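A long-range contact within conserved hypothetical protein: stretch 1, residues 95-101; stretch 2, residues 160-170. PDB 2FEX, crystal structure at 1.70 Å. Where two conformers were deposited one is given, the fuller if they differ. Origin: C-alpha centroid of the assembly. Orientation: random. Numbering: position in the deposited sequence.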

# COMPACT_ATOMS: atom_id res chain seq x y z
N ARG A 95 19.20 -14.95 -7.97
CA ARG A 95 17.96 -14.61 -7.29
C ARG A 95 17.19 -13.55 -8.07
O ARG A 95 17.78 -12.61 -8.63
CB ARG A 95 18.22 -14.03 -5.88
CG ARG A 95 19.01 -14.91 -4.95
CD ARG A 95 18.34 -16.28 -4.82
NE ARG A 95 18.90 -16.96 -3.68
CZ ARG A 95 18.58 -18.20 -3.35
NH1 ARG A 95 17.72 -18.90 -4.12
NH2 ARG A 95 19.13 -18.75 -2.28
N LEU A 96 15.86 -13.68 -8.01
CA LEU A 96 14.96 -12.66 -8.56
C LEU A 96 15.31 -11.27 -8.03
O LEU A 96 15.49 -11.13 -6.82
CB LEU A 96 13.52 -12.98 -8.09
CG LEU A 96 12.44 -11.96 -8.40
CD1 LEU A 96 12.36 -11.80 -9.94
CD2 LEU A 96 11.09 -12.48 -7.85
N VAL A 97 15.39 -10.28 -8.92
CA VAL A 97 15.52 -8.87 -8.48
C VAL A 97 14.33 -8.12 -9.09
O VAL A 97 14.09 -8.29 -10.28
CB VAL A 97 16.86 -8.24 -8.91
CG1 VAL A 97 16.86 -6.75 -8.61
CG2 VAL A 97 17.98 -8.93 -8.13
N ALA A 98 13.57 -7.35 -8.30
CA ALA A 98 12.32 -6.73 -8.83
C ALA A 98 12.40 -5.27 -8.42
O ALA A 98 12.75 -4.95 -7.23
CB ALA A 98 11.09 -7.34 -8.19
N GLY A 99 12.06 -4.38 -9.34
CA GLY A 99 12.06 -2.94 -9.03
C GLY A 99 10.87 -2.29 -9.70
O GLY A 99 10.55 -2.60 -10.84
N ILE A 100 10.23 -1.39 -8.94
CA ILE A 100 9.04 -0.68 -9.44
C ILE A 100 9.27 0.84 -9.39
O ILE A 100 10.00 1.40 -8.48
CB ILE A 100 7.80 -1.16 -8.64
CG1 ILE A 100 6.54 -0.37 -9.07
CG2 ILE A 100 8.05 -0.97 -7.10
CD1 ILE A 100 5.22 -1.10 -8.61
N CYS A 101 8.68 1.51 -10.37
CA CYS A 101 8.63 2.98 -10.38
C CYS A 101 10.09 3.54 -10.45
O CYS A 101 10.91 3.07 -11.29
CB CYS A 101 7.84 3.45 -9.12
SG CYS A 101 7.33 5.20 -9.04
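Stretch 2 (160-170) SFAVEILKSLG

Helix 160-168 packed on strand 96-100 of the same chain. The helix, which begins earlier in the chain, runs antiparallel to the strand: the N-to-C directions differ by 178°, and the axes approach to 9.9 Å. Across the contact, the CA atoms of Ile100 and Phe161 are 7.3 Å apart, those of Ala98 and Ile165 7.2 Å, and those of Leu96 and Ser168 7.3 Å. Strand alternation turns Leu96, Ala98 and Ile100 toward the helix; two larger side chains thus flank a shallow place at Ala98, whose single methyl leaves room for two helix residues. Phe161 (chi1 t, chi2 57°) brings CZ to 3.7 Å from Ala98 CB, and Ile165 (m, t) brings CD1 to 3.8 Å from the same CB of Ala98. The Phe161 ring also lies against Ile100: Ile100 CB stands 3.6 Å from the centroid of the Phe161 ring, 10° off its normal, a CH-pi contact over one face, and Ile100 CG2 reaches Phe161 CE2 at 3.5 Å. Gly99 has no side chain, but its backbone meets the ring obliquely, Gly99 O lying 3.5 Å from Phe161 CE1. At the other end of the strand, Leu96 (t, p) is the bump that fits among Ile165, Ser168 and Leu169, at and just past the C-terminal end of the helix. Leu96 CD2 lies 4.0 Å from Ile165 CG2, 3.9 Å from Ile165 O and 4.0 Å from Leu169 CG, while Leu96 CD1 comes within 3.5 Å of Ser168 OG. The CA-to-CB bond of Leu169 points sideways to the strand, yet the end of its side chain comes nearer. No hydrogen bond joins the two stretches; the fit, burying 347 Å² in all, rests chiefly on apolar contacts. Beyond it the helix closes in a Schellman motif, with Gly170 at positive phi (65°) and Gly170 N hydrogen-bonded to Lys167 O at 3.0 Å.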

# COMPACT_ATOMS: atom_id res chain seq x y z
N SER A 160 0.19 -6.00 -10.88
CA SER A 160 0.91 -6.91 -11.75
C SER A 160 2.38 -7.08 -11.29
O SER A 160 2.97 -8.13 -11.51
CB SER A 160 0.83 -6.50 -13.21
OG SER A 160 1.30 -5.17 -13.40
N PHE A 161 2.90 -6.06 -10.62
CA PHE A 161 4.26 -6.18 -10.01
C PHE A 161 4.22 -7.35 -9.00
O PHE A 161 5.07 -8.28 -9.06
CB PHE A 161 4.61 -4.88 -9.30
CG PHE A 161 6.04 -4.82 -8.78
CD1 PHE A 161 7.13 -4.99 -9.63
CD2 PHE A 161 6.26 -4.55 -7.41
CE1 PHE A 161 8.47 -4.83 -9.13
CE2 PHE A 161 7.60 -4.39 -6.90
CZ PHE A 161 8.69 -4.59 -7.76
N ALA A 162 3.20 -7.34 -8.13
CA ALA A 162 3.09 -8.41 -7.14
C ALA A 162 2.90 -9.79 -7.79
O ALA A 162 3.54 -10.78 -7.39
CB ALA A 162 1.97 -8.13 -6.14
N VAL A 163 2.03 -9.84 -8.80
CA VAL A 163 1.69 -11.13 -9.44
C VAL A 163 2.99 -11.67 -10.11
O VAL A 163 3.28 -12.86 -9.99
CB VAL A 163 0.61 -10.93 -10.50
CG1 VAL A 163 0.53 -12.15 -11.43
CG2 VAL A 163 -0.74 -10.56 -9.81
N GLU A 164 3.76 -10.80 -10.78
CA GLU A 164 4.95 -11.31 -11.51
C GLU A 164 6.04 -11.80 -10.53
O GLU A 164 6.75 -12.76 -10.83
CB GLU A 164 5.52 -10.27 -12.47
CG GLU A 164 4.60 -9.95 -13.65
CD GLU A 164 4.39 -11.15 -14.61
OE1 GLU A 164 5.11 -12.20 -14.55
OE2 GLU A 164 3.46 -11.04 -15.45
N ILE A 165 6.14 -11.15 -9.36
CA ILE A 165 7.10 -11.60 -8.34
C ILE A 165 6.68 -12.96 -7.85
O ILE A 165 7.51 -13.91 -7.79
CB ILE A 165 7.15 -10.60 -7.17
CG1 ILE A 165 7.83 -9.31 -7.69
CG2 ILE A 165 7.88 -11.17 -5.94
CD1 ILE A 165 7.65 -8.07 -6.82
N LEU A 166 5.39 -13.10 -7.53
CA LEU A 166 4.88 -14.39 -7.09
C LEU A 166 5.03 -15.50 -8.14
O LEU A 166 5.44 -16.59 -7.80
CB LEU A 166 3.44 -14.28 -6.65
CG LEU A 166 3.26 -13.43 -5.38
CD1 LEU A 166 1.79 -13.33 -5.12
CD2 LEU A 166 4.07 -14.02 -4.18
N LYS A 167 4.73 -15.18 -9.40
CA LYS A 167 4.94 -16.17 -10.47
C LYS A 167 6.40 -16.60 -10.57
O LYS A 167 6.68 -17.81 -10.69
CB LYS A 167 4.47 -15.64 -11.82
CG LYS A 167 2.93 -15.50 -11.91
CD LYS A 167 2.58 -15.01 -13.31
CE LYS A 167 1.08 -15.19 -13.56
NZ LYS A 167 0.66 -14.78 -14.95
N SER A 168 7.32 -15.62 -10.54
CA SER A 168 8.77 -15.93 -10.61
C SER A 168 9.20 -16.92 -9.53
O SER A 168 10.05 -17.82 -9.76
CB SER A 168 9.62 -14.66 -10.49
OG SER A 168 11.02 -14.98 -10.48
N LEU A 169 8.60 -16.78 -8.34
CA LEU A 169 8.90 -17.62 -7.20
C LEU A 169 8.12 -18.95 -7.14
O LEU A 169 8.29 -19.73 -6.18
CB LEU A 169 8.72 -16.81 -5.90
CG LEU A 169 9.70 -15.63 -5.73
CD1 LEU A 169 9.28 -14.74 -4.55
CD2 LEU A 169 11.12 -16.17 -5.49
N GLY A 170 7.32 -19.22 -8.17
CA GLY A 170 6.47 -20.44 -8.21
C GLY A 170 5.40 -20.42 -7.12
O GLY A 170 4.91 -21.48 -6.69